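PDB 5LU3: glycoside hydrolase family 12 from Spirochaeta thermophila, which probably degrades cellulose as a family 12 glycoside hydrolase, the part studied here being its calcium-binding carbohydrate-binding module of family 64. Local coordinates for residues A[15-20]-A[69-74]. Residues are numbered along the deposited sequence; the frame is centred on the assembly and turned at random.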
loop_
_atom_site.group_PDB
_atom_site.type_symbol
_atom_site.label_atom_id
_atom_site.label_comp_id
_atom_site.label_asym_id
_atom_site.label_seq_id
_atom_site.Cartn_x
_atom_site.Cartn_y
_atom_site.Cartn_z
ATOM N N ALA A 15 13.087 -6.416 -4.332
ATOM C CA ALA A 15 12.403 -7.485 -4.997
ATOM C C ALA A 15 11.772 -8.436 -4.009
ATOM O O ALA A 15 12.229 -8.583 -2.890
ATOM C CB ALA A 15 13.386 -8.238 -5.880
ATOM N N GLY A 16 10.715 -9.079 -4.466
ATOM C CA GLY A 16 10.027 -10.111 -3.726
ATOM C C GLY A 16 8.537 -9.939 -3.802
ATOM O O GLY A 16 8.016 -9.024 -4.442
ATOM N N GLU A 17 7.857 -10.862 -3.155
ATOM C CA GLU A 17 6.405 -10.894 -3.148
ATOM C C GLU A 17 5.969 -11.044 -1.713
ATOM O O GLU A 17 6.375 -11.988 -1.034
ATOM C CB GLU A 17 5.909 -12.092 -3.967
ATOM C CG GLU A 17 4.413 -12.060 -4.228
ATOM C CD GLU A 17 3.971 -12.894 -5.428
ATOM O OE1 GLU A 17 4.793 -13.602 -6.062
ATOM O OE2 GLU A 17 2.780 -12.814 -5.746
ATOM N N TYR A 18 5.161 -10.089 -1.258
ATOM C CA TYR A 18 4.835 -9.924 0.146
ATOM C C TYR A 18 3.362 -9.641 0.326
ATOM O O TYR A 18 2.707 -9.031 -0.537
ATOM C CB TYR A 18 5.669 -8.807 0.810
ATOM C CG TYR A 18 7.140 -9.013 0.587
ATOM C CD1 TYR A 18 7.816 -10.048 1.214
ATOM C CD2 TYR A 18 7.827 -8.262 -0.347
ATOM C CE1 TYR A 18 9.175 -10.280 0.963
ATOM C CE2 TYR A 18 9.165 -8.496 -0.620
ATOM C CZ TYR A 18 9.832 -9.493 0.027
ATOM O OH TYR A 18 11.162 -9.720 -0.271
ATOM N N LEU A 19 2.864 -10.059 1.485
ATOM C CA LEU A 19 1.472 -9.813 1.913
ATOM C C LEU A 19 1.503 -9.055 3.232
ATOM O O LEU A 19 2.067 -9.546 4.211
ATOM C CB LEU A 19 0.739 -11.134 2.090
ATOM C CG LEU A 19 0.683 -12.023 0.861
ATOM C CD1 LEU A 19 0.030 -13.347 1.214
ATOM C CD2 LEU A 19 -0.068 -11.333 -0.260
ATOM N N TRP A 20 0.858 -7.886 3.271
ATOM C CA TRP A 20 0.822 -7.061 4.481
ATOM C C TRP A 20 -0.621 -6.694 4.765
ATOM O O TRP A 20 -1.423 -6.617 3.849
ATOM C CB TRP A 20 1.601 -5.774 4.329
ATOM C CG TRP A 20 3.043 -5.960 4.022
ATOM C CD1 TRP A 20 3.937 -6.675 4.730
ATOM C CD2 TRP A 20 3.735 -5.475 2.874
ATOM N NE1 TRP A 20 5.167 -6.617 4.133
ATOM C CE2 TRP A 20 5.069 -5.881 2.988
ATOM C CE3 TRP A 20 3.360 -4.695 1.777
ATOM C CZ2 TRP A 20 6.045 -5.547 2.012
ATOM C CZ3 TRP A 20 4.334 -4.352 0.831
ATOM C CH2 TRP A 20 5.645 -4.782 0.971
ATOM N N TYR A 69 -5.704 -5.138 3.001
ATOM C CA TYR A 69 -4.893 -6.310 2.678
ATOM C C TYR A 69 -4.132 -6.038 1.393
ATOM O O TYR A 69 -4.735 -5.831 0.338
ATOM C CB TYR A 69 -5.819 -7.529 2.510
ATOM C CG TYR A 69 -6.467 -7.925 3.813
ATOM C CD1 TYR A 69 -5.847 -8.820 4.684
ATOM C CD2 TYR A 69 -7.696 -7.412 4.193
ATOM C CE1 TYR A 69 -6.415 -9.154 5.886
ATOM C CE2 TYR A 69 -8.263 -7.736 5.437
ATOM C CZ TYR A 69 -7.626 -8.635 6.267
ATOM O OH TYR A 69 -8.162 -9.002 7.500
ATOM N N ILE A 70 -2.808 -5.998 1.519
ATOM C CA ILE A 70 -1.910 -5.520 0.462
ATOM C C ILE A 70 -1.063 -6.663 -0.057
ATOM O O ILE A 70 -0.424 -7.367 0.725
ATOM C CB ILE A 70 -0.992 -4.432 1.041
ATOM C CG1 ILE A 70 -1.802 -3.297 1.676
ATOM C CG2 ILE A 70 -0.050 -3.910 -0.034
ATOM C CD1 ILE A 70 -1.222 -2.794 2.952
ATOM N N HIS A 71 -1.056 -6.803 -1.381
ATOM C CA HIS A 71 -0.198 -7.757 -2.064
ATOM C C HIS A 71 0.767 -6.984 -2.943
ATOM O O HIS A 71 0.354 -6.240 -3.820
ATOM C CB HIS A 71 -1.081 -8.664 -2.904
ATOM C CG HIS A 71 -0.359 -9.731 -3.650
ATOM N ND1 HIS A 71 -1.017 -10.523 -4.553
ATOM C CD2 HIS A 71 0.945 -10.116 -3.698
ATOM C CE1 HIS A 71 -0.174 -11.382 -5.098
ATOM N NE2 HIS A 71 1.026 -11.149 -4.604
ATOM N N TYR A 72 2.056 -7.139 -2.638
ATOM C CA TYR A 72 3.164 -6.470 -3.332
ATOM C C TYR A 72 3.975 -7.496 -4.099
ATOM O O TYR A 72 4.292 -8.571 -3.566
ATOM C CB TYR A 72 4.065 -5.844 -2.282
ATOM C CG TYR A 72 5.405 -5.257 -2.689
ATOM C CD1 TYR A 72 6.503 -6.072 -2.995
ATOM C CD2 TYR A 72 5.602 -3.878 -2.710
ATOM C CE1 TYR A 72 7.742 -5.522 -3.277
ATOM C CE2 TYR A 72 6.852 -3.318 -3.013
ATOM C CZ TYR A 72 7.916 -4.151 -3.293
ATOM O OH TYR A 72 9.136 -3.589 -3.535
ATOM N N LYS A 73 4.372 -7.150 -5.321
ATOM C CA LYS A 73 5.384 -7.941 -6.027
ATOM C C LYS A 73 6.260 -6.969 -6.825
ATOM O O LYS A 73 5.746 -6.107 -7.567
ATOM C CB LYS A 73 4.758 -8.997 -6.944
ATOM C CG LYS A 73 5.802 -9.890 -7.606
ATOM C CD LYS A 73 5.187 -10.865 -8.597
ATOM C CE LYS A 73 6.231 -11.793 -9.191
ATOM N NZ LYS A 73 7.244 -11.061 -10.001
ATOM N N GLY A 74 7.572 -7.127 -6.654
ATOM C CA GLY A 74 8.554 -6.402 -7.442
ATOM C C GLY A 74 9.693 -7.313 -7.797
ATOM O O GLY A 74 9.967 -8.293 -7.103
#
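Gly-16, Tyr-18 and Trp-20 form the hydrogen-bonded pairs of an antiparallel ladder with Gly-74, Tyr-72 and Ile-70, joining strands 16-22 and 68-74 inside one sheet of the carbohydrate-binding module. Strand axes approach to 4.7 Å, and six backbone bonds, two per pair, fix the register; Tyr-72 N to Tyr-18 O measures 2.9 Å.

The two faces differ in character. On one, Tyr-18, Trp-20 and Tyr-72 make an aromatic cluster. Trp-20 and Tyr-72 run side by side, pointing the same way, with ring planes inclined at 58°: CZ3 of Trp-20 meets CB of Tyr-72 at 3.5 Å, while CH2 of Trp-20 lies over one face of the tyrosine ring. CD2 of Tyr-18 reaches CD1 of Tyr-72 at 3.7 Å, and CB of Tyr-18 sits above a face of the Trp-20 indole, toward its rim. CG2 of Ile-70 meets the indole edge at CE3. Tyr-12 and Val-81, on strands of the second sheet, meet this cluster, which therefore lies between the two sheets. Each phenol oxygen bonds a backbone carbonyl, Tyr-18 OH to Ala-15 O and Tyr-72 OH to Gly-14 O.

On the other face, His-71 NE2 donates over 2.7 Å to Glu-17 OE2, which accepts on its anti lone pair. Ring and carboxylate planes differ by just 10°. Glu-17 CG, anti to its backbone N (chi1 -169°), starts the extended chain that carries the carboxylate there. CD2 of Leu-19 packs obliquely against the imidazole, 3.8 Å from CG of His-71. Lys-73 offers Glu-17 its methylene chain and sends NZ to Asp-41 in a salt bridge.

The nearby carboxylate could favour protonated His-71, though the anti lone pair and the Lys-73 amine not far from Glu-17 would moderate this; if protonated, His-71 would give its face a charge-assisted link across strands whose other face carries the aromatic cluster and Ile-70.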